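Local coordinates for cellobiose 2-epimerase (Caldibacillus thermoamylovorans, PDB 5ZHB), which catalyses the reversible epimerisation of cellobiose at C2 of its reducing-end glucose, giving 4-O-beta-D-glucosyl-D-mannose, at residues E151-Y156 with A179-N184; Q229-N234 with S238-K243; R304-Q309 with P374-R379; D345-E348 with W352-S355. All coordinates share one frame; numbering follows the deposited sequence.

Interaction 1. Residues E151-Y156 with A179-N184; sequences EETNAY and ADITMN
Water 1 joins Y156 to T182 through their backbones: it donates to Y156 O at 2.8 Å and accepts from T182 N at 3.0 Å. It is thus one polar link between segments 151-156 and 179-184, which share no direct hydrogen bond. A second bridge runs through the ring of H186, on helix 183-199, whose NE2 is bonded to Y156 N and whose ND1 is bonded to T182 O, so a single imidazole serves the backbones of both segments.

Direct touching is apolar and narrow, burying 124 Å² in all. The CD1 end of I181 presses on the methyl of A155, with I181 CD1 and A155 CB only 3.2 Å apart, tighter than ordinary van der Waals contact; I181 CG1 follows at 3.6 Å from the same A155 CB. The I181 chain reaches that far because CG1 lies anti to the carbonyl carbon (chi1 -70°) and the next bond is extended, with chi2 at 170°. T153 OG1 is at the margin, 4.4 Å from I181 CD1. W236 touches both A155 and I181, adding to the same apolar patch.

Both strands are irregular just here: N154 and A155 together face N150 in a G1 beta bulge, while D180 and I181 together face F232 in a classic one. Beyond I181, T182 is the N-cap of helix 183-199, and its OG1 also bonds E158 and T185. A bulged strand running straight into a capped helix, with a second bulged strand beside it, is consistent with the loop regions linking helices in the (alpha/alpha)6 barrel of this epimerase family.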
# COMPACT_ATOMS: atom_id res chain seq x y z
N GLU A 151 -14.72 15.73 -11.96
CA GLU A 151 -16.00 15.43 -12.59
C GLU A 151 -15.92 15.24 -14.11
O GLU A 151 -16.64 14.43 -14.69
CB GLU A 151 -16.95 16.60 -12.40
CG GLU A 151 -17.57 16.61 -11.02
CD GLU A 151 -18.44 15.38 -10.87
OE1 GLU A 151 -19.17 15.08 -11.84
OE2 GLU A 151 -18.37 14.73 -9.82
N GLU A 152 -15.10 16.04 -14.76
CA GLU A 152 -15.08 16.06 -16.21
C GLU A 152 -14.54 14.74 -16.75
O GLU A 152 -15.12 14.22 -17.69
CB GLU A 152 -14.24 17.19 -16.79
CG GLU A 152 -15.04 18.36 -17.34
CD GLU A 152 -14.09 19.21 -18.14
OE1 GLU A 152 -13.99 19.04 -19.39
OE2 GLU A 152 -13.42 20.03 -17.48
N THR A 153 -13.45 14.22 -16.15
CA THR A 153 -12.73 13.08 -16.71
C THR A 153 -13.14 11.76 -16.04
O THR A 153 -12.76 10.71 -16.53
CB THR A 153 -11.22 13.31 -16.56
OG1 THR A 153 -10.97 13.43 -15.16
CG2 THR A 153 -10.73 14.55 -17.28
N ASN A 154 -13.90 11.84 -14.94
CA ASN A 154 -14.16 10.76 -14.00
C ASN A 154 -12.84 10.19 -13.46
O ASN A 154 -12.51 9.02 -13.68
CB ASN A 154 -15.05 9.67 -14.59
CG ASN A 154 -15.64 8.78 -13.51
OD1 ASN A 154 -15.73 9.16 -12.34
ND2 ASN A 154 -16.12 7.62 -13.91
N ALA A 155 -12.06 11.02 -12.78
CA ALA A 155 -10.76 10.56 -12.29
C ALA A 155 -10.36 11.33 -11.05
O ALA A 155 -10.66 12.52 -10.91
CB ALA A 155 -9.75 10.66 -13.40
N TYR A 156 -9.74 10.63 -10.09
CA TYR A 156 -9.15 11.31 -8.95
C TYR A 156 -7.90 12.04 -9.43
O TYR A 156 -7.23 11.66 -10.38
CB TYR A 156 -9.00 10.29 -7.81
CG TYR A 156 -10.36 9.90 -7.25
CD1 TYR A 156 -10.97 10.65 -6.26
CD2 TYR A 156 -11.06 8.80 -7.78
CE1 TYR A 156 -12.22 10.31 -5.78
CE2 TYR A 156 -12.32 8.47 -7.31
CZ TYR A 156 -12.88 9.19 -6.27
OH TYR A 156 -14.15 8.93 -5.82
N ALA A 179 1.95 12.42 -16.53
CA ALA A 179 0.65 11.78 -16.40
C ALA A 179 -0.32 12.74 -15.73
O ALA A 179 0.07 13.41 -14.78
CB ALA A 179 0.78 10.52 -15.58
N ASP A 180 -1.58 12.74 -16.20
CA ASP A 180 -2.68 13.45 -15.56
C ASP A 180 -3.42 12.54 -14.58
O ASP A 180 -4.11 13.01 -13.66
CB ASP A 180 -3.65 13.94 -16.63
CG ASP A 180 -2.99 14.80 -17.70
OD1 ASP A 180 -2.47 15.88 -17.34
OD2 ASP A 180 -2.93 14.36 -18.87
N ILE A 181 -3.42 11.24 -14.89
CA ILE A 181 -4.20 10.27 -14.13
C ILE A 181 -3.25 9.10 -13.87
O ILE A 181 -2.45 8.76 -14.73
CB ILE A 181 -5.47 9.82 -14.88
CG1 ILE A 181 -6.54 10.92 -14.99
CG2 ILE A 181 -6.05 8.56 -14.22
CD1 ILE A 181 -7.70 10.59 -15.91
N THR A 182 -3.29 8.56 -12.64
CA THR A 182 -2.48 7.39 -12.31
C THR A 182 -3.35 6.27 -11.73
O THR A 182 -4.27 6.46 -10.94
CB THR A 182 -1.29 7.70 -11.39
OG1 THR A 182 -1.71 7.88 -10.03
CG2 THR A 182 -0.47 8.88 -11.91
N MET A 183 -2.96 5.05 -12.13
CA MET A 183 -3.45 3.80 -11.57
C MET A 183 -3.15 3.78 -10.09
O MET A 183 -4.02 3.43 -9.27
CB MET A 183 -2.81 2.63 -12.34
CG MET A 183 -3.09 1.24 -11.79
SD MET A 183 -1.99 0.78 -10.43
CE MET A 183 -0.45 0.58 -11.31
N ASN A 184 -1.94 4.20 -9.73
CA ASN A 184 -1.51 4.07 -8.34
C ASN A 184 -2.46 4.81 -7.40
O ASN A 184 -2.86 4.27 -6.37
CB ASN A 184 -0.06 4.50 -8.15
CG ASN A 184 0.45 4.15 -6.77
OD1 ASN A 184 0.57 2.97 -6.44
ND2 ASN A 184 0.67 5.17 -5.95
O HOH W 1 -4.91 10.15 -10.72

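Interaction 2. Residues Q229-N234 with S238-K243; sequences QVFFNN and SIIDLK
The 229-234 and 238-243 segments form a short hairpin-like reversal closed by a single beta bridge, F232 with S238, whose CA atoms are 4.2 Å apart. Polar contacts are few. I239 N donates to F231 O at 2.9 Å with an N-H...O angle of 154°, and S238 CA adds a CA-H...O contact to F231 O at 3.2 Å. In the turn, N233 OD1 accepts from H235 N and E237 N.

Apolar contacts occupy the side bearing V230, F231 and L242. L242 CD2 meets F231 CE2 at 3.9 Å and V230 CG1 at 4.1 Å, while CG1 of V230 itself lies over the centre of one face of the F231 ring. Further along, I239 spans from F231 to N233, its CG1 near F231 CB and its CG2 near N233 CB.

Q229 lays its extended chain against S238 and sends NE2 to V220 O. Cut back to an alanine, Q229 would lose its amide, which is likely to open a gap beside S238 and leave V220 O without that donor. The amide's other end makes the close approach, with Q229 OE1 3.3 Å from S238 CB.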
# COMPACT_ATOMS: atom_id res chain seq x y z
N GLN A 229 -2.65 -0.92 -16.93
CA GLN A 229 -1.84 0.19 -17.41
C GLN A 229 -1.62 1.14 -16.22
O GLN A 229 -2.37 1.11 -15.26
CB GLN A 229 -2.54 0.82 -18.62
CG GLN A 229 -2.83 -0.20 -19.73
CD GLN A 229 -3.88 0.27 -20.72
OE1 GLN A 229 -3.56 0.66 -21.84
NE2 GLN A 229 -5.15 0.28 -20.31
N VAL A 230 -0.60 1.98 -16.33
CA VAL A 230 -0.03 2.65 -15.16
C VAL A 230 -0.28 4.16 -15.19
O VAL A 230 -0.68 4.71 -14.18
CB VAL A 230 1.45 2.28 -14.99
CG1 VAL A 230 2.06 2.92 -13.74
CG2 VAL A 230 1.60 0.77 -14.93
N PHE A 231 -0.04 4.82 -16.33
CA PHE A 231 -0.08 6.27 -16.45
C PHE A 231 -0.93 6.65 -17.65
O PHE A 231 -0.81 6.02 -18.71
CB PHE A 231 1.34 6.81 -16.64
CG PHE A 231 2.28 6.60 -15.47
CD1 PHE A 231 1.94 7.08 -14.21
CD2 PHE A 231 3.49 5.94 -15.63
CE1 PHE A 231 2.80 6.90 -13.14
CE2 PHE A 231 4.35 5.76 -14.55
CZ PHE A 231 3.99 6.24 -13.30
N PHE A 232 -1.80 7.65 -17.45
CA PHE A 232 -2.82 8.04 -18.41
C PHE A 232 -2.80 9.56 -18.59
O PHE A 232 -2.37 10.31 -17.70
CB PHE A 232 -4.21 7.68 -17.91
CG PHE A 232 -4.32 6.21 -17.54
CD1 PHE A 232 -3.90 5.76 -16.30
CD2 PHE A 232 -4.76 5.28 -18.48
CE1 PHE A 232 -3.92 4.40 -16.00
CE2 PHE A 232 -4.79 3.93 -18.18
CZ PHE A 232 -4.38 3.49 -16.93
N ASN A 233 -3.31 9.97 -19.76
CA ASN A 233 -3.69 11.35 -20.02
C ASN A 233 -5.12 11.56 -19.52
O ASN A 233 -5.76 10.63 -19.02
CB ASN A 233 -3.45 11.67 -21.50
CG ASN A 233 -4.41 10.98 -22.44
OD1 ASN A 233 -5.49 10.52 -22.05
ND2 ASN A 233 -4.06 10.95 -23.72
N ASN A 234 -5.64 12.78 -19.70
CA ASN A 234 -6.96 13.15 -19.21
C ASN A 234 -8.08 12.42 -19.94
O ASN A 234 -9.23 12.49 -19.51
CB ASN A 234 -7.17 14.65 -19.28
CG ASN A 234 -6.67 15.32 -18.02
OD1 ASN A 234 -7.06 14.92 -16.91
ND2 ASN A 234 -5.79 16.30 -18.18
N SER A 238 -3.64 5.35 -21.91
CA SER A 238 -2.34 5.05 -21.37
C SER A 238 -1.25 5.74 -22.20
O SER A 238 -1.32 5.77 -23.42
CB SER A 238 -2.17 3.56 -21.27
OG SER A 238 -0.82 3.22 -21.04
N ILE A 239 -0.22 6.29 -21.54
CA ILE A 239 0.77 7.10 -22.25
C ILE A 239 2.16 6.49 -22.17
O ILE A 239 3.09 7.08 -22.72
CB ILE A 239 0.78 8.55 -21.75
CG1 ILE A 239 1.06 8.65 -20.25
CG2 ILE A 239 -0.54 9.23 -22.11
CD1 ILE A 239 1.33 10.07 -19.77
N ILE A 240 2.33 5.37 -21.47
CA ILE A 240 3.64 4.74 -21.35
C ILE A 240 3.46 3.23 -21.48
O ILE A 240 2.46 2.67 -21.03
CB ILE A 240 4.36 5.10 -20.03
CG1 ILE A 240 4.45 6.60 -19.78
CG2 ILE A 240 5.75 4.46 -19.97
CD1 ILE A 240 5.47 7.33 -20.65
N ASP A 241 4.44 2.59 -22.12
CA ASP A 241 4.45 1.14 -22.21
C ASP A 241 5.12 0.59 -20.95
O ASP A 241 6.33 0.39 -20.96
CB ASP A 241 5.16 0.68 -23.47
CG ASP A 241 5.33 -0.82 -23.58
OD1 ASP A 241 4.57 -1.54 -22.89
OD2 ASP A 241 6.24 -1.26 -24.32
N LEU A 242 4.35 0.41 -19.86
CA LEU A 242 4.92 0.02 -18.56
C LEU A 242 3.99 -0.97 -17.89
O LEU A 242 2.80 -0.76 -17.77
CB LEU A 242 5.13 1.23 -17.65
CG LEU A 242 5.66 0.94 -16.23
CD1 LEU A 242 7.01 0.28 -16.21
CD2 LEU A 242 5.72 2.25 -15.44
N LYS A 243 4.56 -2.09 -17.45
CA LYS A 243 3.85 -3.06 -16.66
C LYS A 243 4.55 -3.19 -15.32
O LYS A 243 5.76 -3.35 -15.31
CB LYS A 243 3.91 -4.45 -17.30
CG LYS A 243 2.98 -4.66 -18.46
CD LYS A 243 3.56 -4.39 -19.82
CE LYS A 243 2.59 -4.89 -20.86
NZ LYS A 243 3.05 -4.52 -22.19

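Interaction 3. Residues R304-Q309 with P374-R379; sequences RVWWVQ and PYHNAR
This is a buried aromatic contact between the first turns of two helices, 306-323 and 375-387, with its centre about 9 Å from the centre of the chain, where W307 and H376 lie side by side and point the same way. Helix starts packed together in this way are consistent with the (alpha/alpha)6 barrel expected for this epimerase family. The five-membered ring of W307 and the imidazole of H376 form an offset stack, with centroids 5.0 Å apart and planes at 25°. W307 CB comes closer than the rings do: it stands 3.6 Å from the H376 ring centroid, 22° off the normal, a CH-pi contact over that face. With W307 CG held between the backbone N and the carbonyl carbon (chi1 70°), the methylene and the indole both lie along the imidazole.

On the opposite face of H376, Y375 CE2 sits 3.3 Å above the ring plane, so the imidazole is sandwiched, and its ND1 is tied to E311 OE2. That bond probably limits how far the ring can rotate.

W306 adds a polar route. Water 2, in the plane at the edge of its indole, accepts from W306 NE1 at 2.8 Å and from N377 N at 3.0 Å, thereby linking the two helices. N377 ND2 turns instead to E351.

Around the pair, helix 245-262 brings E250 against H376, helix 326-343 places M343 on W306, and strand 299-305 leads directly into the first of the two helices.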
# COMPACT_ATOMS: atom_id res chain seq x y z
N ARG A 304 14.36 -7.82 -7.47
CA ARG A 304 13.35 -8.37 -6.59
C ARG A 304 13.07 -7.38 -5.45
O ARG A 304 13.92 -7.20 -4.58
CB ARG A 304 13.82 -9.68 -5.97
CG ARG A 304 13.70 -10.91 -6.86
CD ARG A 304 14.77 -10.90 -7.97
NE ARG A 304 14.96 -12.24 -8.54
CZ ARG A 304 15.77 -12.54 -9.55
NH1 ARG A 304 16.36 -11.58 -10.24
NH2 ARG A 304 15.94 -13.80 -9.89
N VAL A 305 11.92 -6.70 -5.54
CA VAL A 305 11.57 -5.62 -4.63
C VAL A 305 10.69 -6.22 -3.56
O VAL A 305 9.80 -7.00 -3.89
CB VAL A 305 10.87 -4.43 -5.34
CG1 VAL A 305 10.44 -3.35 -4.37
CG2 VAL A 305 11.78 -3.79 -6.37
N TRP A 306 10.91 -5.83 -2.28
CA TRP A 306 10.29 -6.50 -1.15
C TRP A 306 8.76 -6.50 -1.26
O TRP A 306 8.12 -7.56 -1.12
CB TRP A 306 10.80 -5.92 0.19
CG TRP A 306 9.92 -4.88 0.81
CD1 TRP A 306 8.99 -5.11 1.78
CD2 TRP A 306 9.80 -3.49 0.47
NE1 TRP A 306 8.34 -3.94 2.10
CE2 TRP A 306 8.80 -2.94 1.30
CE3 TRP A 306 10.45 -2.65 -0.43
CZ2 TRP A 306 8.40 -1.61 1.22
CZ3 TRP A 306 10.08 -1.32 -0.48
CH2 TRP A 306 9.08 -0.81 0.34
N TRP A 307 8.15 -5.35 -1.53
CA TRP A 307 6.70 -5.24 -1.48
C TRP A 307 6.04 -6.05 -2.59
O TRP A 307 4.95 -6.57 -2.38
CB TRP A 307 6.21 -3.78 -1.48
CG TRP A 307 6.38 -3.00 -2.75
CD1 TRP A 307 7.39 -2.13 -3.05
CD2 TRP A 307 5.48 -2.97 -3.87
NE1 TRP A 307 7.20 -1.59 -4.30
CE2 TRP A 307 6.04 -2.09 -4.82
CE3 TRP A 307 4.26 -3.60 -4.16
CZ2 TRP A 307 5.40 -1.83 -6.04
CZ3 TRP A 307 3.63 -3.33 -5.35
CH2 TRP A 307 4.21 -2.46 -6.29
N VAL A 308 6.74 -6.16 -3.74
CA VAL A 308 6.24 -6.93 -4.87
C VAL A 308 6.10 -8.41 -4.49
O VAL A 308 5.05 -9.01 -4.72
CB VAL A 308 7.16 -6.71 -6.09
CG1 VAL A 308 6.80 -7.67 -7.23
CG2 VAL A 308 7.20 -5.26 -6.55
N GLN A 309 7.07 -8.94 -3.75
CA GLN A 309 7.05 -10.34 -3.38
C GLN A 309 5.86 -10.61 -2.47
O GLN A 309 5.13 -11.58 -2.66
CB GLN A 309 8.34 -10.77 -2.70
CG GLN A 309 9.63 -10.34 -3.39
CD GLN A 309 9.70 -10.72 -4.85
OE1 GLN A 309 9.41 -11.86 -5.22
NE2 GLN A 309 9.98 -9.76 -5.71
N PRO A 374 6.25 -0.69 7.53
CA PRO A 374 5.80 -2.05 7.81
C PRO A 374 4.46 -2.47 7.21
O PRO A 374 3.98 -3.55 7.53
CB PRO A 374 5.69 -1.99 9.34
CG PRO A 374 5.14 -0.61 9.61
CD PRO A 374 5.85 0.25 8.58
N TYR A 375 3.83 -1.62 6.38
CA TYR A 375 2.48 -1.90 5.91
C TYR A 375 2.45 -3.13 5.00
O TYR A 375 1.66 -4.05 5.27
CB TYR A 375 1.89 -0.62 5.31
CG TYR A 375 1.10 -0.70 4.00
CD1 TYR A 375 -0.24 -1.04 3.98
CD2 TYR A 375 1.69 -0.32 2.79
CE1 TYR A 375 -0.98 -1.04 2.80
CE2 TYR A 375 0.96 -0.30 1.61
CZ TYR A 375 -0.37 -0.69 1.60
OH TYR A 375 -1.12 -0.64 0.44
N HIS A 376 3.27 -3.17 3.95
CA HIS A 376 3.17 -4.25 2.97
C HIS A 376 3.46 -5.62 3.61
O HIS A 376 2.69 -6.58 3.45
CB HIS A 376 4.08 -4.00 1.78
CG HIS A 376 3.61 -3.03 0.73
ND1 HIS A 376 2.51 -3.25 -0.07
CD2 HIS A 376 4.08 -1.80 0.41
CE1 HIS A 376 2.33 -2.19 -0.87
NE2 HIS A 376 3.29 -1.31 -0.62
N ASN A 377 4.60 -5.71 4.29
CA ASN A 377 5.04 -6.99 4.84
C ASN A 377 4.20 -7.41 6.06
O ASN A 377 3.88 -8.61 6.18
CB ASN A 377 6.55 -7.05 5.00
CG ASN A 377 7.14 -6.03 5.95
OD1 ASN A 377 6.48 -5.05 6.31
ND2 ASN A 377 8.41 -6.22 6.31
N ALA A 378 3.82 -6.48 6.95
CA ALA A 378 2.91 -6.82 8.03
C ALA A 378 1.56 -7.29 7.50
O ALA A 378 1.03 -8.29 7.98
CB ALA A 378 2.70 -5.67 8.98
N ARG A 379 0.99 -6.51 6.58
CA ARG A 379 -0.29 -6.84 5.99
C ARG A 379 -0.25 -8.25 5.39
O ARG A 379 -1.20 -9.01 5.56
CB ARG A 379 -0.69 -5.77 4.97
CG ARG A 379 -2.08 -6.07 4.43
CD ARG A 379 -2.70 -5.02 3.54
NE ARG A 379 -1.95 -4.85 2.30
CZ ARG A 379 -2.25 -3.95 1.36
NH1 ARG A 379 -3.31 -3.19 1.49
NH2 ARG A 379 -1.49 -3.86 0.27
O HOH W 2 6.57 -3.44 4.15

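Interaction 4. Residues D345-E348 with W352-S355; sequences DSRE and WYWS
D345 lies across one face of the Y353 ring, the two side chains crossing at about a right angle. Its CB is 4.1 Å from the ring centroid and 19° off the normal, a CH-pi contact displaced toward the rim. With CG anti to the backbone N (chi1 -168°), the carboxylate extends over the same ring, its plane turned 30° from it, and D345 OD2 comes to 3.3 Å from Y353 CE1.

Two residues on, R347 folds back onto this acid. R347 N donates to D345 OD1 at 2.9 Å from above the carboxylate plane, closing an Asx turn. The guanidinium approaches side-on through NE and NH2: R347 NH2 reaches D345 OD2 at 2.6 Å, while R347 NE reaches D345 OD1 at 3.1 Å and also bonds OD2, both from the syn side. A bend at chi3 helps bring the group round, and R347 NH2 then rests at the edge of the phenol, 3.6 Å from Y353 CE1. Y37 supplies a carbonyl for NH1 and a ring for a cation-pi contact.

A leucine in place of D345 would probably leave R347 without its counter-charge and undo the Asx turn, leaving the guanidinium less firmly held beside Y353.

The contact therefore joins an ion pair to an aromatic face: each carboxylate oxygen accepts from two donors, which would be expected to stabilise the ionised acid beside the ring in this loop between helix 326-343 and strand 355-356.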
# COMPACT_ATOMS: atom_id res chain seq x y z
N ASP A 345 16.52 -9.84 6.28
CA ASP A 345 17.87 -9.49 6.70
C ASP A 345 18.19 -10.33 7.94
O ASP A 345 17.38 -10.38 8.83
CB ASP A 345 17.92 -8.02 7.05
CG ASP A 345 19.29 -7.40 7.24
OD1 ASP A 345 20.27 -8.17 7.36
OD2 ASP A 345 19.38 -6.18 7.13
N SER A 346 19.35 -10.97 8.00
CA SER A 346 19.68 -11.71 9.21
C SER A 346 20.64 -10.91 10.10
O SER A 346 21.04 -11.39 11.16
CB SER A 346 20.18 -13.07 8.89
OG SER A 346 21.37 -12.95 8.14
N ARG A 347 20.91 -9.65 9.76
CA ARG A 347 21.72 -8.83 10.65
C ARG A 347 20.93 -8.52 11.91
O ARG A 347 19.71 -8.38 11.87
CB ARG A 347 22.15 -7.50 10.04
CG ARG A 347 23.12 -7.74 8.91
CD ARG A 347 23.48 -6.40 8.32
NE ARG A 347 22.33 -5.89 7.56
CZ ARG A 347 22.22 -4.70 7.01
NH1 ARG A 347 23.21 -3.82 7.13
NH2 ARG A 347 21.12 -4.37 6.34
N GLU A 348 21.64 -8.44 13.04
CA GLU A 348 21.06 -7.91 14.25
C GLU A 348 20.83 -6.41 14.01
O GLU A 348 21.77 -5.67 13.67
CB GLU A 348 22.05 -8.05 15.40
CG GLU A 348 21.41 -7.83 16.76
CD GLU A 348 22.44 -7.97 17.88
OE1 GLU A 348 23.59 -8.41 17.67
OE2 GLU A 348 22.06 -7.57 18.97
N TRP A 352 13.69 -6.29 6.73
CA TRP A 352 13.76 -6.77 5.36
C TRP A 352 14.58 -5.78 4.53
O TRP A 352 14.51 -4.56 4.67
CB TRP A 352 12.35 -6.95 4.77
CG TRP A 352 11.48 -8.02 5.39
CD1 TRP A 352 11.47 -8.51 6.65
CD2 TRP A 352 10.45 -8.75 4.69
NE1 TRP A 352 10.53 -9.49 6.80
CE2 TRP A 352 9.88 -9.66 5.60
CE3 TRP A 352 9.98 -8.74 3.37
CZ2 TRP A 352 8.85 -10.53 5.24
CZ3 TRP A 352 8.96 -9.60 3.02
CH2 TRP A 352 8.43 -10.50 3.93
N TYR A 353 15.32 -6.31 3.57
CA TYR A 353 15.94 -5.44 2.59
C TYR A 353 14.90 -4.82 1.65
O TYR A 353 13.83 -5.39 1.42
CB TYR A 353 16.91 -6.24 1.74
CG TYR A 353 18.02 -6.92 2.51
CD1 TYR A 353 18.95 -6.19 3.24
CD2 TYR A 353 18.21 -8.30 2.38
CE1 TYR A 353 19.98 -6.84 3.92
CE2 TYR A 353 19.24 -8.94 3.03
CZ TYR A 353 20.15 -8.21 3.77
OH TYR A 353 21.15 -8.89 4.36
N TRP A 354 15.23 -3.64 1.13
CA TRP A 354 14.39 -2.97 0.17
C TRP A 354 14.23 -3.86 -1.07
O TRP A 354 13.13 -4.07 -1.57
CB TRP A 354 15.04 -1.63 -0.20
CG TRP A 354 14.22 -0.82 -1.18
CD1 TRP A 354 14.00 -1.12 -2.49
CD2 TRP A 354 13.55 0.44 -0.95
NE1 TRP A 354 13.20 -0.19 -3.08
CE2 TRP A 354 12.94 0.81 -2.18
CE3 TRP A 354 13.45 1.30 0.14
CZ2 TRP A 354 12.23 1.99 -2.33
CZ3 TRP A 354 12.78 2.49 -0.02
CH2 TRP A 354 12.18 2.83 -1.24
N SER A 355 15.37 -4.34 -1.58
CA SER A 355 15.35 -5.16 -2.78
C SER A 355 16.59 -6.03 -2.84
O SER A 355 17.53 -5.83 -2.06
CB SER A 355 15.18 -4.29 -4.02
OG SER A 355 16.21 -3.33 -4.17

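Overall arrangement
From the N terminus, interaction 1 closes a loop of 22 residues and interaction 2 a tight turn of three; the two follow in series. They adjoin through the pair of strands 181-182 and 231-232, D180 N lying 3.0 Å from F232 O. Interaction 3 then spans 64 residues, bringing helix 375-387 back to helix 306-323, and interaction 4 is nested inside that loop; none cross. Interactions 3 and 4 touch, with W306 N 2.9 Å from W354 O. Strands 242-244 and 299-305 put interactions 2 and 3 on one four-stranded sheet, although their centres are 24 Å apart. Interactions 1 and 4 lie on opposite sides of the chain's centre.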